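Local coordinates for protein acetaldehyde dehydrogenase (Acetylating) (Geobacillus thermoglucosidasius, PDB 5J78) that probably catalyses the NAD-dependent, CoA-acylating interconversion of acetaldehyde and acetyl-CoA, as an acetylating member of the aldehyde dehydrogenase family, at residues Pro241-Val246 and Ser275-Leu280; His394-His399 and Lys413-Ile418. One frame throughout, in Å; residues are numbered along the deposited sequence.

Interaction 1 of 2, residues Pro241-Val246 and Ser275-Leu280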
loop_
_atom_site.group_PDB
_atom_site.type_symbol
_atom_site.label_atom_id
_atom_site.label_comp_id
_atom_site.label_asym_id
_atom_site.label_seq_id
_atom_site.Cartn_x
_atom_site.Cartn_y
_atom_site.Cartn_z
ATOM N N PRO A 241 4.312 24.570 -7.061
ATOM C CA PRO A 241 5.177 25.175 -8.076
ATOM C C PRO A 241 4.627 26.509 -8.595
ATOM O O PRO A 241 3.425 26.786 -8.490
ATOM C CB PRO A 241 5.198 24.105 -9.182
ATOM C CG PRO A 241 3.866 23.452 -9.073
ATOM C CD PRO A 241 3.627 23.368 -7.574
ATOM N N GLY A 242 5.527 27.331 -9.133
ATOM C CA GLY A 242 5.165 28.580 -9.773
ATOM C C GLY A 242 5.146 28.470 -11.288
ATOM O O GLY A 242 5.759 27.578 -11.870
ATOM N N ASN A 243 4.417 29.368 -11.929
ATOM C CA ASN A 243 4.524 29.556 -13.364
ATOM C C ASN A 243 4.048 30.953 -13.632
ATOM O O ASN A 243 3.001 31.154 -14.232
ATOM C CB ASN A 243 3.706 28.547 -14.156
ATOM C CG ASN A 243 3.979 28.646 -15.655
ATOM O OD1 ASN A 243 5.054 29.057 -16.049
ATOM N ND2 ASN A 243 3.012 28.278 -16.485
ATOM N N VAL A 244 4.844 31.909 -13.167
ATOM C CA VAL A 244 4.370 33.267 -12.916
ATOM C C VAL A 244 4.181 34.113 -14.176
ATOM O O VAL A 244 5.145 34.387 -14.890
ATOM C CB VAL A 244 5.331 34.004 -12.002
ATOM C CG1 VAL A 244 4.872 35.455 -11.777
ATOM C CG2 VAL A 244 5.471 33.256 -10.681
ATOM N N PRO A 245 2.931 34.537 -14.436
ATOM C CA PRO A 245 2.666 35.461 -15.538
ATOM C C PRO A 245 2.747 36.893 -15.060
ATOM O O PRO A 245 2.295 37.170 -13.947
ATOM C CB PRO A 245 1.249 35.088 -15.963
ATOM C CG PRO A 245 0.588 34.693 -14.657
ATOM C CD PRO A 245 1.675 34.010 -13.853
ATOM N N VAL A 246 3.313 37.781 -15.874
ATOM C CA VAL A 246 3.427 39.186 -15.509
ATOM C C VAL A 246 2.861 40.057 -16.622
ATOM O O VAL A 246 3.246 39.937 -17.791
ATOM C CB VAL A 246 4.892 39.584 -15.202
ATOM C CG1 VAL A 246 4.992 41.064 -14.821
ATOM C CG2 VAL A 246 5.422 38.747 -14.084
ATOM N N SER A 275 9.860 33.336 -9.859
ATOM C CA SER A 275 10.455 34.148 -10.909
ATOM C C SER A 275 9.528 34.196 -12.130
ATOM O O SER A 275 8.715 33.292 -12.339
ATOM C CB SER A 275 11.834 33.599 -11.268
ATOM O OG SER A 275 11.722 32.335 -11.870
ATOM N N GLU A 276 9.636 35.264 -12.913
ATOM C CA GLU A 276 8.766 35.474 -14.069
ATOM C C GLU A 276 8.943 34.340 -15.075
ATOM O O GLU A 276 10.049 33.843 -15.229
ATOM C CB GLU A 276 9.073 36.817 -14.713
ATOM C CG GLU A 276 8.807 37.998 -13.815
ATOM C CD GLU A 276 9.958 38.383 -12.890
ATOM O OE1 GLU A 276 10.893 37.580 -12.672
ATOM O OE2 GLU A 276 9.905 39.515 -12.357
ATOM N N GLN A 277 7.860 33.909 -15.723
ATOM C CA GLN A 277 7.935 32.883 -16.775
ATOM C C GLN A 277 7.334 33.336 -18.112
ATOM O O GLN A 277 7.719 32.840 -19.176
ATOM C CB GLN A 277 7.243 31.608 -16.324
ATOM C CG GLN A 277 7.847 31.014 -15.072
ATOM C CD GLN A 277 9.281 30.550 -15.263
ATOM O OE1 GLN A 277 9.723 30.305 -16.387
ATOM N NE2 GLN A 277 10.008 30.399 -14.155
ATOM N N ALA A 278 6.416 34.289 -18.063
ATOM C CA ALA A 278 5.761 34.776 -19.269
ATOM C C ALA A 278 5.392 36.224 -19.061
ATOM O O ALA A 278 4.930 36.599 -17.988
ATOM C CB ALA A 278 4.526 33.943 -19.604
ATOM N N LEU A 279 5.646 37.049 -20.071
ATOM C CA LEU A 279 5.198 38.429 -20.041
ATOM C C LEU A 279 3.968 38.542 -20.917
ATOM O O LEU A 279 3.911 37.948 -21.990
ATOM C CB LEU A 279 6.277 39.392 -20.526
ATOM C CG LEU A 279 7.602 39.400 -19.778
ATOM C CD1 LEU A 279 8.488 40.480 -20.401
ATOM C CD2 LEU A 279 7.398 39.649 -18.297
ATOM N N LEU A 280 2.987 39.296 -20.435
ATOM C CA LEU A 280 1.775 39.609 -21.188
ATOM C C LEU A 280 1.821 41.111 -21.437
ATOM O O LEU A 280 1.860 41.886 -20.479
ATOM C CB LEU A 280 0.518 39.206 -20.409
ATOM C CG LEU A 280 0.628 37.931 -19.570
ATOM C CD1 LEU A 280 -0.645 37.772 -18.770
ATOM C CD2 LEU A 280 0.876 36.695 -20.425
HETATM O O HOH W 1 7.722 30.729 -11.908
#

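Interaction 2 of 2, residues His394-His399 and Lys413-Ile418. With ACT (acetate ion), chain E.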
loop_
_atom_site.group_PDB
_atom_site.type_symbol
_atom_site.label_atom_id
_atom_site.label_comp_id
_atom_site.label_asym_id
_atom_site.label_seq_id
_atom_site.Cartn_x
_atom_site.Cartn_y
_atom_site.Cartn_z
ATOM N N HIS A 394 0.346 30.354 -6.536
ATOM C CA HIS A 394 1.705 30.800 -6.209
ATOM C C HIS A 394 1.851 32.316 -6.299
ATOM O O HIS A 394 1.570 33.012 -5.314
ATOM C CB HIS A 394 2.715 30.077 -7.092
ATOM C CG HIS A 394 4.093 30.068 -6.523
ATOM N ND1 HIS A 394 4.825 31.218 -6.337
ATOM C CD2 HIS A 394 4.861 29.052 -6.063
ATOM C CE1 HIS A 394 6.000 30.913 -5.821
ATOM N NE2 HIS A 394 6.047 29.604 -5.641
ATOM N N THR A 395 2.256 32.829 -7.466
ATOM C CA THR A 395 2.557 34.251 -7.631
ATOM C C THR A 395 2.146 34.767 -9.002
ATOM O O THR A 395 2.240 34.046 -9.989
ATOM C CB THR A 395 4.051 34.508 -7.435
ATOM O OG1 THR A 395 4.461 33.950 -6.191
ATOM C CG2 THR A 395 4.376 35.993 -7.421
ATOM N N VAL A 396 1.646 36.000 -9.037
ATOM C CA VAL A 396 1.497 36.751 -10.284
ATOM C C VAL A 396 2.116 38.139 -10.141
ATOM O O VAL A 396 2.386 38.605 -9.025
ATOM C CB VAL A 396 0.009 36.926 -10.711
ATOM C CG1 VAL A 396 -0.619 35.596 -11.079
ATOM C CG2 VAL A 396 -0.780 37.600 -9.629
ATOM N N GLY A 397 2.332 38.800 -11.277
ATOM C CA GLY A 397 2.811 40.169 -11.292
ATOM C C GLY A 397 2.060 41.069 -12.262
ATOM O O GLY A 397 1.452 40.608 -13.238
ATOM N N ILE A 398 2.104 42.365 -11.978
ATOM C CA ILE A 398 1.616 43.373 -12.917
ATOM C C ILE A 398 2.448 44.646 -12.785
ATOM O O ILE A 398 2.800 45.043 -11.670
ATOM C CB ILE A 398 0.109 43.704 -12.687
ATOM C CG1 ILE A 398 -0.315 44.902 -13.542
ATOM C CG2 ILE A 398 -0.171 43.988 -11.201
ATOM C CD1 ILE A 398 -1.823 45.157 -13.565
ATOM N N HIS A 399 2.763 45.266 -13.929
ATOM C CA HIS A 399 3.406 46.583 -13.961
ATOM C C HIS A 399 2.467 47.621 -14.546
ATOM O O HIS A 399 2.015 47.484 -15.684
ATOM C CB HIS A 399 4.699 46.531 -14.766
ATOM C CG HIS A 399 5.756 45.704 -14.117
ATOM N ND1 HIS A 399 6.640 46.220 -13.190
ATOM C CD2 HIS A 399 6.044 44.389 -14.222
ATOM C CE1 HIS A 399 7.445 45.258 -12.774
ATOM N NE2 HIS A 399 7.100 44.136 -13.382
ATOM N N LYS A 413 -7.136 37.050 -9.116
ATOM C CA LYS A 413 -6.040 36.159 -9.479
ATOM C C LYS A 413 -5.801 35.129 -8.368
ATOM O O LYS A 413 -5.633 35.503 -7.213
ATOM C CB LYS A 413 -4.770 36.963 -9.767
ATOM C CG LYS A 413 -4.904 37.907 -10.966
ATOM C CD LYS A 413 -5.161 37.162 -12.268
ATOM C CE LYS A 413 -5.390 38.130 -13.432
ATOM N NZ LYS A 413 -6.691 38.826 -13.338
ATOM N N PRO A 414 -5.797 33.829 -8.718
ATOM C CA PRO A 414 -5.554 32.762 -7.742
ATOM C C PRO A 414 -4.069 32.601 -7.478
ATOM O O PRO A 414 -3.420 31.686 -7.995
ATOM C CB PRO A 414 -6.136 31.530 -8.429
ATOM C CG PRO A 414 -5.850 31.796 -9.887
ATOM C CD PRO A 414 -6.148 33.273 -10.035
ATOM N N ALA A 415 -3.543 33.528 -6.690
ATOM C CA ALA A 415 -2.151 33.519 -6.289
ATOM C C ALA A 415 -2.061 34.114 -4.896
ATOM O O ALA A 415 -2.710 35.115 -4.608
ATOM C CB ALA A 415 -1.275 34.327 -7.307
ATOM N N GLY A 416 -1.268 33.500 -4.023
ATOM C CA GLY A 416 -1.095 34.029 -2.687
ATOM C C GLY A 416 -0.275 35.312 -2.617
ATOM O O GLY A 416 -0.417 36.110 -1.672
ATOM N N ARG A 417 0.602 35.489 -3.600
ATOM C CA ARG A 417 1.440 36.685 -3.722
ATOM C C ARG A 417 1.100 37.385 -5.032
ATOM O O ARG A 417 1.365 36.838 -6.087
ATOM C CB ARG A 417 2.936 36.324 -3.711
ATOM C CG ARG A 417 3.511 35.895 -2.337
ATOM C CD ARG A 417 4.218 34.578 -2.441
ATOM N NE ARG A 417 3.270 33.565 -2.892
ATOM C CZ ARG A 417 2.588 32.752 -2.090
ATOM N NH1 ARG A 417 2.789 32.752 -0.768
ATOM N NH2 ARG A 417 1.727 31.903 -2.617
ATOM N N ILE A 418 0.530 38.587 -4.954
ATOM C CA ILE A 418 0.108 39.338 -6.128
ATOM C C ILE A 418 0.973 40.606 -6.157
ATOM O O ILE A 418 0.723 41.580 -5.443
ATOM C CB ILE A 418 -1.400 39.647 -6.101
ATOM C CG1 ILE A 418 -2.208 38.338 -6.128
ATOM C CG2 ILE A 418 -1.812 40.469 -7.324
ATOM C CD1 ILE A 418 -3.706 38.492 -5.828
HETATM C C ACT E . 9.792 30.298 -3.841
HETATM O O ACT E . 8.826 29.514 -3.822
HETATM O OXT ACT E . 9.766 31.167 -4.748
HETATM C CH3 ACT E . 10.902 30.195 -2.836
#

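Interaction 1 of 2, residues Pro241-Val246 and Ser275-Leu280
V246 turns both its N and its O to the neighbouring parallel strand: its N donates to A278 O at 2.9 Å, and its O accepts from L280 N at 2.7 Å. Two residues earlier, V244 O takes Q277 N at 2.9 Å, in the carbonyl plane, while A278 N reaches the same oxygen only weakly. Two successive amides thus converge on one carbonyl, as in a beta bulge, and the regular ladder begins at P245 and A278. CA-H...O contacts, from P245 CA to A278 O and from L279 CA to V246 O, fill in between these bonds, as is usual along a parallel ladder.

Apolar packing is carried mainly by V246. Its CG2, placed beside the backbone N by a chi1 of 180°, presses on E276 CG at 3.5 Å, and its CB meets L279 CD2. On the face where P245 and A278 lie, P245 CB comes to L280 CD1 at 4.3 Å. The carboxylate of E276 bends away to S264 and to the backbone N of T424.

At the start of the strands N243 OD1 touches the aliphatic part of Q277, at CB 3.4 Å away, the two side chains crossing nearly at right angles, while N243 ND2 bonds to the backbone oxygens of L386 and S360. The polar bridge here is a water, which donates to S275 O and accepts from Q277 NE2 at 3.2 Å, with a weak bond from V244 N.

G242 N bonds to the oxidised cysteine at position 273, probably the equivalent of the family's catalytic cysteine. Backbone bonds therefore fix the strand pairing largely independently of the side chains, whereas the polar groups of N243 and E276 tie it to its surroundings.

Interaction 2 of 2, residues His394-His399 and Lys413-Ile418
R417 closes on the backbone oxygen of H394 with three nitrogens. Its own N bonds to H394 O at 3.2 Å, while the side chain bends back and grips the same atom side-on with NE, at 3.0 Å, and NH2, at 2.9 Å. The oxygen lies close to the guanidinium plane, yet NE stands 51° above the carbonyl plane and so misses the lone pairs. Bends at chi2 and chi3 fold the arginine over its own strand to make this grip; NH2 also bonds to G442 O, and NH1 to N454. With an alanine in place of R417 the guanidinium is gone, and H394 O would probably keep only the backbone N of its three donors, with the G442 and N454 oxygens losing a partner.

The two segments lie on the parallel strands 395-399 and 415-420 of a beta-alpha-beta unit, linked through helix 403-410, in the parallel sheet of the aldehyde dehydrogenase fold. V396 N donates to R417 O at 3.1 Å, and T395 CA adds a CA-H...O contact to that oxygen. On the opposite face from T395 and R417, packing is close: V396 CG2 lies beside I418 CG2 at 3.8 Å, and V396 CG1 meets A415 CB at 4.0 Å. I418 also packs on V466 of a second subunit, whose strand continues the sheet.

The H394 ring, by contrast, meets 413-418 only slightly. Its CG, anti to the backbone N (chi1 -159°) and beside the carbonyl carbon, places ND1 next to T395 OG1, with which it shares a 2.8 Å hydrogen bond. At the other end of the ring NE2 makes a weak bond of 3.3 Å to O of an acetate ion, probably from the crystallisation liquor, which approaches the ring edge near its plane.

How the interactions relate
Interactions 1 and 2 have centres 9 Å apart and lie in the same parallel sheet. Along the chain they come in series, 241-246 with 275-280 first and 394-399 with 413-418 later. Across the sheet, however, the four strands run in the order 276-282, 244-248, 395-399, 415-420, so the seam between 244-248 and 395-399 joins the two contacts. There P245 O and G397 N, 3.1 Å apart, probably form a hydrogen bond, and V246 CG1 packs on H399 CD2. G242 lies against H394 where both strands begin, near the oxidised cysteine, which places the start of these strands beside the probable active site, while strand 415-420 carries the sheet into a second subunit.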